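Two structures of avidin-related protein 4/5 from Gallus gallus compared at one contact. The protein binds biotin with high affinity and also holds the 4-nitroanilide of biotin. Structure 1 is PDB 2OF8 (chain A, 1.05 Å), residues T45-L50 and V66-S71; structure 2 is PDB 1Y55 (chain B, 1.00 Å), residues T45-L50 and V66-S71. Structure 2 is superposed on structure 1 by the backbone atoms of these residues (RMSD 0.07 Å); each is numbered along its deposited sequence.

Structure 1 (2OF8). It carries 2 engineered substitutions outside these segments. With BNI (5-(2-oxo-hexahydro-thieno[3,4-D]imidazol-6-yl)-pentanoic acid (4-nitro-phenyl)-amide), chain C.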
loop_
_atom_site.group_PDB
_atom_site.type_symbol
_atom_site.label_atom_id
_atom_site.label_comp_id
_atom_site.label_asym_id
_atom_site.label_seq_id
_atom_site.Cartn_x
_atom_site.Cartn_y
_atom_site.Cartn_z
ATOM N N THR A 45 9.586 -20.111 12.179
ATOM C CA THR A 45 9.562 -20.283 13.627
ATOM C C THR A 45 8.677 -19.205 14.246
ATOM O O THR A 45 8.473 -18.124 13.669
ATOM C CB THR A 45 10.965 -20.183 14.243
ATOM O OG1 THR A 45 11.528 -18.899 13.929
ATOM C CG2 THR A 45 11.900 -21.254 13.659
ATOM N N LEU A 46 8.151 -19.508 15.424
ATOM C CA LEU A 46 7.364 -18.566 16.199
ATOM C C LEU A 46 8.154 -17.277 16.394
ATOM O O LEU A 46 9.334 -17.318 16.737
ATOM C CB LEU A 46 7.026 -19.189 17.554
ATOM C CG LEU A 46 5.995 -18.445 18.401
ATOM C CD1 LEU A 46 4.620 -18.455 17.738
ATOM C CD2 LEU A 46 5.935 -19.042 19.792
ATOM N N SER A 47 7.512 -16.138 16.165
ATOM C CA SER A 47 8.196 -14.854 16.150
ATOM C C SER A 47 7.482 -13.846 17.040
ATOM O O SER A 47 6.266 -13.863 17.161
ATOM C CB SER A 47 8.263 -14.352 14.712
ATOM O OG SER A 47 9.078 -15.210 13.917
ATOM N N PRO A 48 8.241 -12.960 17.669
ATOM C CA PRO A 48 7.652 -11.965 18.566
ATOM C C PRO A 48 7.022 -10.784 17.849
ATOM O O PRO A 48 7.468 -10.385 16.774
ATOM C CB PRO A 48 8.854 -11.498 19.383
ATOM C CG PRO A 48 9.978 -11.610 18.442
ATOM C CD PRO A 48 9.710 -12.849 17.634
ATOM N N LEU A 49 6.011 -10.222 18.496
ATOM C CA LEU A 49 5.384 -8.991 18.038
ATOM C C LEU A 49 5.279 -8.001 19.195
ATOM O O LEU A 49 5.251 -8.384 20.366
ATOM C CB LEU A 49 4.009 -9.260 17.409
ATOM C CG LEU A 49 2.875 -9.697 18.345
ATOM C CD1 LEU A 49 2.124 -8.521 18.946
ATOM C CD2 LEU A 49 1.919 -10.607 17.604
ATOM N N LEU A 50 5.233 -6.724 18.839
ATOM C CA LEU A 50 5.109 -5.637 19.792
ATOM C C LEU A 50 4.263 -4.559 19.147
ATOM O O LEU A 50 4.532 -4.175 18.005
ATOM C CB LEU A 50 6.497 -5.103 20.085
ATOM C CG LEU A 50 6.732 -4.162 21.245
ATOM C CD1 LEU A 50 6.229 -4.753 22.534
ATOM C CD2 LEU A 50 8.227 -3.896 21.338
ATOM N N VAL A 66 6.016 -7.339 13.667
ATOM C CA VAL A 66 6.491 -8.701 13.844
ATOM C C VAL A 66 7.941 -8.761 13.381
ATOM O O VAL A 66 8.255 -8.490 12.217
ATOM C CB VAL A 66 5.666 -9.726 13.049
ATOM C CG1 VAL A 66 6.166 -11.138 13.357
ATOM C CG2 VAL A 66 4.185 -9.599 13.361
ATOM N N HIS A 67 8.827 -9.113 14.311
ATOM C CA HIS A 67 10.227 -9.366 14.008
ATOM C C HIS A 67 10.357 -10.857 13.712
ATOM O O HIS A 67 10.367 -11.691 14.623
ATOM C CB HIS A 67 11.104 -8.935 15.192
ATOM C CG HIS A 67 12.479 -9.523 15.197
ATOM N ND1 HIS A 67 13.639 -8.795 15.049
ATOM C CD2 HIS A 67 12.866 -10.802 15.405
ATOM C CE1 HIS A 67 14.677 -9.611 15.151
ATOM N NE2 HIS A 67 14.231 -10.837 15.343
ATOM N N TRP A 68 10.425 -11.213 12.436
ATOM C CA TRP A 68 10.532 -12.616 12.060
ATOM C C TRP A 68 11.863 -13.157 12.578
ATOM O O TRP A 68 12.910 -12.566 12.351
ATOM C CB TRP A 68 10.408 -12.792 10.543
ATOM C CG TRP A 68 9.129 -12.216 10.040
ATOM C CD1 TRP A 68 8.985 -11.088 9.294
ATOM C CD2 TRP A 68 7.797 -12.676 10.328
ATOM N NE1 TRP A 68 7.657 -10.830 9.066
ATOM C CE2 TRP A 68 6.905 -11.787 9.694
ATOM C CE3 TRP A 68 7.265 -13.764 11.031
ATOM C CZ2 TRP A 68 5.525 -11.942 9.750
ATOM C CZ3 TRP A 68 5.887 -13.923 11.087
ATOM C CH2 TRP A 68 5.033 -13.021 10.446
ATOM N N ASN A 69 11.822 -14.289 13.270
ATOM C CA ASN A 69 13.025 -14.844 13.888
ATOM C C ASN A 69 13.818 -15.735 12.947
ATOM O O ASN A 69 14.858 -16.265 13.333
ATOM C CB ASN A 69 12.664 -15.627 15.151
ATOM C CG ASN A 69 12.562 -14.752 16.386
ATOM O OD1 ASN A 69 12.752 -13.535 16.344
ATOM N ND2 ASN A 69 12.256 -15.385 17.510
ATOM N N PHE A 70 13.323 -15.896 11.725
ATOM C CA PHE A 70 13.898 -16.803 10.731
ATOM C C PHE A 70 14.216 -16.093 9.418
ATOM O O PHE A 70 14.577 -16.739 8.437
ATOM C CB PHE A 70 12.928 -17.969 10.477
ATOM C CG PHE A 70 11.575 -17.528 10.004
ATOM C CD1 PHE A 70 10.585 -17.193 10.909
ATOM C CD2 PHE A 70 11.299 -17.423 8.650
ATOM C CE1 PHE A 70 9.340 -16.765 10.475
ATOM C CE2 PHE A 70 10.048 -16.993 8.218
ATOM C CZ PHE A 70 9.078 -16.664 9.134
ATOM N N SER A 71 14.064 -14.769 9.402
ATOM C CA SER A 71 14.229 -13.961 8.203
ATOM C C SER A 71 14.816 -12.615 8.618
ATOM O O SER A 71 14.693 -12.219 9.771
ATOM C CB SER A 71 12.848 -13.755 7.555
ATOM O OG SER A 71 12.859 -12.898 6.427
HETATM C C1 BNI C . 8.734 -13.722 5.033
HETATM C C10 BNI C . 8.487 -13.701 6.548
HETATM C C9 BNI C . 7.068 -14.123 6.915
HETATM C C8 BNI C . 6.034 -13.151 6.366
HETATM C C7 BNI C . 4.628 -13.698 6.500
HETATM C C2 BNI C . 3.571 -12.689 5.918
HETATM C C6 BNI C . 1.896 -10.786 5.963
HETATM C C4 BNI C . 2.145 -13.284 5.725
HETATM C C5 BNI C . 1.158 -12.102 5.688
HETATM C C3 BNI C . 0.540 -13.576 7.348
HETATM O O2 BNI C . 8.294 -14.624 4.325
HETATM O O3 BNI C . -0.119 -14.083 8.293
HETATM N N1 BNI C . 0.217 -12.444 6.725
HETATM N N2 BNI C . 1.655 -14.082 6.834
HETATM S S1 BNI C . 3.291 -11.262 7.028
HETATM N N17 BNI C . 9.384 -12.705 4.464
HETATM C C18 BNI C . 9.778 -12.480 3.170
HETATM C C20 BNI C . 11.098 -12.021 2.878
HETATM C C21 BNI C . 11.486 -11.784 1.513
HETATM C C22 BNI C . 10.538 -12.026 0.431
HETATM C C23 BNI C . 9.216 -12.490 0.724
HETATM C C24 BNI C . 8.829 -12.722 2.076
HETATM N N25 BNI C . 10.975 -11.778 -0.997
HETATM O O26 BNI C . 12.076 -11.382 -1.250
HETATM O O27 BNI C . 10.233 -11.964 -1.916
HETATM O O HOH W 1 11.700 -18.355 17.463
#

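Structure 2 (1Y55). It carries 1 engineered substitution outside these segments. With BTN (biotin), chain D.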
loop_
_atom_site.group_PDB
_atom_site.type_symbol
_atom_site.label_atom_id
_atom_site.label_comp_id
_atom_site.label_asym_id
_atom_site.label_seq_id
_atom_site.Cartn_x
_atom_site.Cartn_y
_atom_site.Cartn_z
ATOM N N THR B 45 9.585 -20.121 12.167
ATOM C CA THR B 45 9.573 -20.293 13.613
ATOM C C THR B 45 8.694 -19.222 14.236
ATOM O O THR B 45 8.471 -18.150 13.651
ATOM C CB THR B 45 10.975 -20.202 14.224
ATOM O OG1 THR B 45 11.529 -18.904 13.933
ATOM C CG2 THR B 45 11.895 -21.274 13.643
ATOM N N LEU B 46 8.192 -19.509 15.427
ATOM C CA LEU B 46 7.416 -18.564 16.207
ATOM C C LEU B 46 8.192 -17.267 16.364
ATOM O O LEU B 46 9.385 -17.298 16.684
ATOM C CB LEU B 46 7.120 -19.164 17.577
ATOM C CG LEU B 46 6.082 -18.415 18.424
ATOM C CD1 LEU B 46 4.699 -18.475 17.766
ATOM C CD2 LEU B 46 6.043 -18.979 19.827
ATOM N N SER B 47 7.530 -16.132 16.165
ATOM C CA SER B 47 8.205 -14.840 16.136
ATOM C C SER B 47 7.494 -13.839 17.036
ATOM O O SER B 47 6.272 -13.860 17.178
ATOM C CB SER B 47 8.258 -14.330 14.706
ATOM O OG SER B 47 9.075 -15.178 13.904
ATOM N N PRO B 48 8.251 -12.940 17.651
ATOM C CA PRO B 48 7.662 -11.951 18.564
ATOM C C PRO B 48 7.021 -10.774 17.850
ATOM O O PRO B 48 7.451 -10.371 16.771
ATOM C CB PRO B 48 8.867 -11.496 19.383
ATOM C CG PRO B 48 9.997 -11.583 18.416
ATOM C CD PRO B 48 9.723 -12.826 17.613
ATOM N N LEU B 49 6.015 -10.215 18.517
ATOM C CA LEU B 49 5.369 -8.984 18.071
ATOM C C LEU B 49 5.260 -7.998 19.229
ATOM O O LEU B 49 5.245 -8.375 20.405
ATOM C CB LEU B 49 3.991 -9.250 17.440
ATOM C CG LEU B 49 2.867 -9.719 18.370
ATOM C CD1 LEU B 49 2.101 -8.553 18.999
ATOM C CD2 LEU B 49 1.898 -10.627 17.640
ATOM N N LEU B 50 5.196 -6.719 18.874
ATOM C CA LEU B 50 5.080 -5.620 19.825
ATOM C C LEU B 50 4.228 -4.553 19.178
ATOM O O LEU B 50 4.495 -4.183 18.041
ATOM C CB LEU B 50 6.457 -5.063 20.107
ATOM C CG LEU B 50 6.669 -4.130 21.264
ATOM C CD1 LEU B 50 6.200 -4.748 22.571
ATOM C CD2 LEU B 50 8.166 -3.814 21.343
ATOM N N VAL B 66 5.960 -7.330 13.711
ATOM C CA VAL B 66 6.463 -8.688 13.874
ATOM C C VAL B 66 7.907 -8.728 13.405
ATOM O O VAL B 66 8.213 -8.457 12.247
ATOM C CB VAL B 66 5.647 -9.723 13.069
ATOM C CG1 VAL B 66 6.164 -11.120 13.358
ATOM C CG2 VAL B 66 4.172 -9.626 13.406
ATOM N N HIS B 67 8.806 -9.071 14.328
ATOM C CA HIS B 67 10.205 -9.323 14.012
ATOM C C HIS B 67 10.342 -10.813 13.696
ATOM O O HIS B 67 10.344 -11.654 14.594
ATOM C CB HIS B 67 11.114 -8.905 15.188
ATOM C CG HIS B 67 12.494 -9.493 15.145
ATOM N ND1 HIS B 67 13.668 -8.821 14.857
ATOM C CD2 HIS B 67 12.855 -10.773 15.373
ATOM C CE1 HIS B 67 14.686 -9.670 14.944
ATOM N NE2 HIS B 67 14.213 -10.866 15.242
ATOM N N TRP B 68 10.441 -11.163 12.419
ATOM C CA TRP B 68 10.532 -12.566 12.047
ATOM C C TRP B 68 11.858 -13.130 12.570
ATOM O O TRP B 68 12.920 -12.562 12.327
ATOM C CB TRP B 68 10.411 -12.727 10.532
ATOM C CG TRP B 68 9.109 -12.176 10.042
ATOM C CD1 TRP B 68 8.936 -11.028 9.326
ATOM C CD2 TRP B 68 7.782 -12.664 10.335
ATOM N NE1 TRP B 68 7.601 -10.791 9.120
ATOM C CE2 TRP B 68 6.872 -11.778 9.731
ATOM C CE3 TRP B 68 7.271 -13.774 11.031
ATOM C CZ2 TRP B 68 5.498 -11.966 9.794
ATOM C CZ3 TRP B 68 5.909 -13.963 11.088
ATOM C CH2 TRP B 68 5.039 -13.070 10.476
ATOM N N ASN B 69 11.789 -14.258 13.274
ATOM C CA ASN B 69 12.976 -14.840 13.881
ATOM C C ASN B 69 13.754 -15.745 12.945
ATOM O O ASN B 69 14.756 -16.323 13.344
ATOM C CB ASN B 69 12.615 -15.606 15.151
ATOM C CG ASN B 69 12.544 -14.713 16.375
ATOM O OD1 ASN B 69 12.733 -13.490 16.321
ATOM N ND2 ASN B 69 12.253 -15.340 17.509
ATOM N N PHE B 70 13.292 -15.878 11.714
ATOM C CA PHE B 70 13.866 -16.805 10.739
ATOM C C PHE B 70 14.214 -16.140 9.415
ATOM O O PHE B 70 14.591 -16.831 8.473
ATOM C CB PHE B 70 12.904 -17.977 10.511
ATOM C CG PHE B 70 11.543 -17.544 10.043
ATOM C CD1 PHE B 70 10.554 -17.208 10.949
ATOM C CD2 PHE B 70 11.256 -17.448 8.693
ATOM C CE1 PHE B 70 9.293 -16.809 10.518
ATOM C CE2 PHE B 70 10.001 -17.040 8.258
ATOM C CZ PHE B 70 9.017 -16.718 9.170
ATOM N N SER B 71 14.075 -14.815 9.330
ATOM C CA SER B 71 14.490 -14.079 8.151
ATOM C C SER B 71 14.910 -12.686 8.577
ATOM O O SER B 71 14.767 -12.320 9.742
ATOM C CB SER B 71 13.369 -14.021 7.129
ATOM O OG SER B 71 12.409 -13.092 7.544
HETATM C C11 BTN D . 9.148 -14.085 5.763
HETATM O O11 BTN D . 8.516 -14.624 4.679
HETATM O O12 BTN D . 10.431 -13.906 5.776
HETATM C C10 BTN D . 8.408 -13.689 6.964
HETATM C C9 BTN D . 6.983 -14.184 7.035
HETATM C C8 BTN D . 6.005 -13.227 6.359
HETATM C C7 BTN D . 4.565 -13.742 6.462
HETATM C C2 BTN D . 3.509 -12.719 5.957
HETATM S S1 BTN D . 3.283 -11.298 6.986
HETATM C C6 BTN D . 1.867 -10.841 5.968
HETATM C C5 BTN D . 1.120 -12.146 5.705
HETATM N N1 BTN D . 0.172 -12.485 6.750
HETATM C C3 BTN D . 0.530 -13.599 7.367
HETATM O O3 BTN D . -0.159 -14.125 8.366
HETATM N N2 BTN D . 1.637 -14.110 6.867
HETATM C C4 BTN D . 2.114 -13.319 5.744
HETATM O O HOH W 2 11.695 -18.324 17.504
#

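Structure 1 (2OF8)
Ser47 reaches from strand 47-53 to the chain that leaves strand 61-67, its hairpin partner in the eight-stranded avidin barrel. Its OG is gripped twice. It accepts from Asn69 N at 3.0 Å in a nearly straight bond (161°) and donates to Thr45 O, lying above that carbonyl's plane. This is the tight, buried part. Beside it Leu49 CB and Val66 CG2 meet at 4.1 Å, and Val66 CG1 lies against one face of the Trp68 indole, toward its rim. BNI C9 lies 3.6 Å above the other face, over the ring centre. Trp68 NE1 is held by Thr75. Phe70 CZ packs against the ligand chain, 3.9 Å from BNI C9. Ser71, of the ligand pocket with Trp68 and Phe70, turns its OG away from its N (chi1 176°) to bond to Ser73 OG and stays 4.0 Å from BNI N17. The solvent side is looser. There Thr45 OG1 rests against Phe70 CD1 at 3.6 Å, and water 1 links Leu46 O to Asn69 ND2.

Structure 2 (1Y55)
Ser47 projects its OG onto the backbone of segment 66-71, and the hydroxyl is gripped twice. It accepts from Asn69 N at 2.9 Å in a nearly straight bond (164°). It donates to Thr45 O from above that carbonyl's plane. This is the tight, buried part. Leu49 CB and Val66 CG2 meet beside it at 4.1 Å, while Val66 CG1 lies against one face of the Trp68 indole, toward its rim. Biotin C9 lies 3.6 Å above the other face, over the ring centre. Thr75 holds Trp68 NE1. Phe70 CZ packs against the ligand chain, 3.9 Å from biotin C9. With chi1 at 76°, the pocket residue Ser71 has OG between its N and carbonyl carbon. From there it donates to the biotin carboxylate, OG to O12 2.8 Å, and bonds to Ser73 N. The bond to O12 ties the outer end of biotin to segment 66-71. Water 2 links Leu46 O to Asn69 ND2 on the looser solvent side, where Thr45 OG1 rests against Phe70 CD1 at 3.6 Å.

What differs
The CA atoms that can be compared coincide within the error, and Thr45(A), Ser47(A), Leu49(A), Val66(A), Trp68(A), Asn69(A) and Phe70(A) keep the places of their counterparts in chain B. The bonds of Ser47(A) OG to Thr45(A) O and from Asn69(A) N recur at Ser47(B), and water 1 and water 2 occupy the same place. What changes is the ligand and the serine near its outer end. Structure 1 holds BNI, in which a nitrophenyl amide takes the place of the carboxylate of biotin. Structure 2 holds biotin itself. BNI touches Trp68(A), Phe70(A) and Ser71(A); biotin touches Trp68(B), Phe70(B) and Ser71(B). The crystals differ in more than the ligand: outside the segments Ala39(A) stands against Asp39(B), with its backbone N bonded to the ligand in each. Ser71(A) has chi1 176° and Ser71(B) 76°, and their OG atoms stand 1.2 Å apart after superposition. The touch of the serine on Trp68(A) / Trp68(B) is kept. The hydroxyl of Ser71(B) donates to biotin O12 at 2.8 Å, whereas Ser71(A) OG lies 4.0 Å from BNI N17. The carboxylate can accept a hydrogen bond from the serine; an amide N-H is a poor acceptor, which may account for the turn.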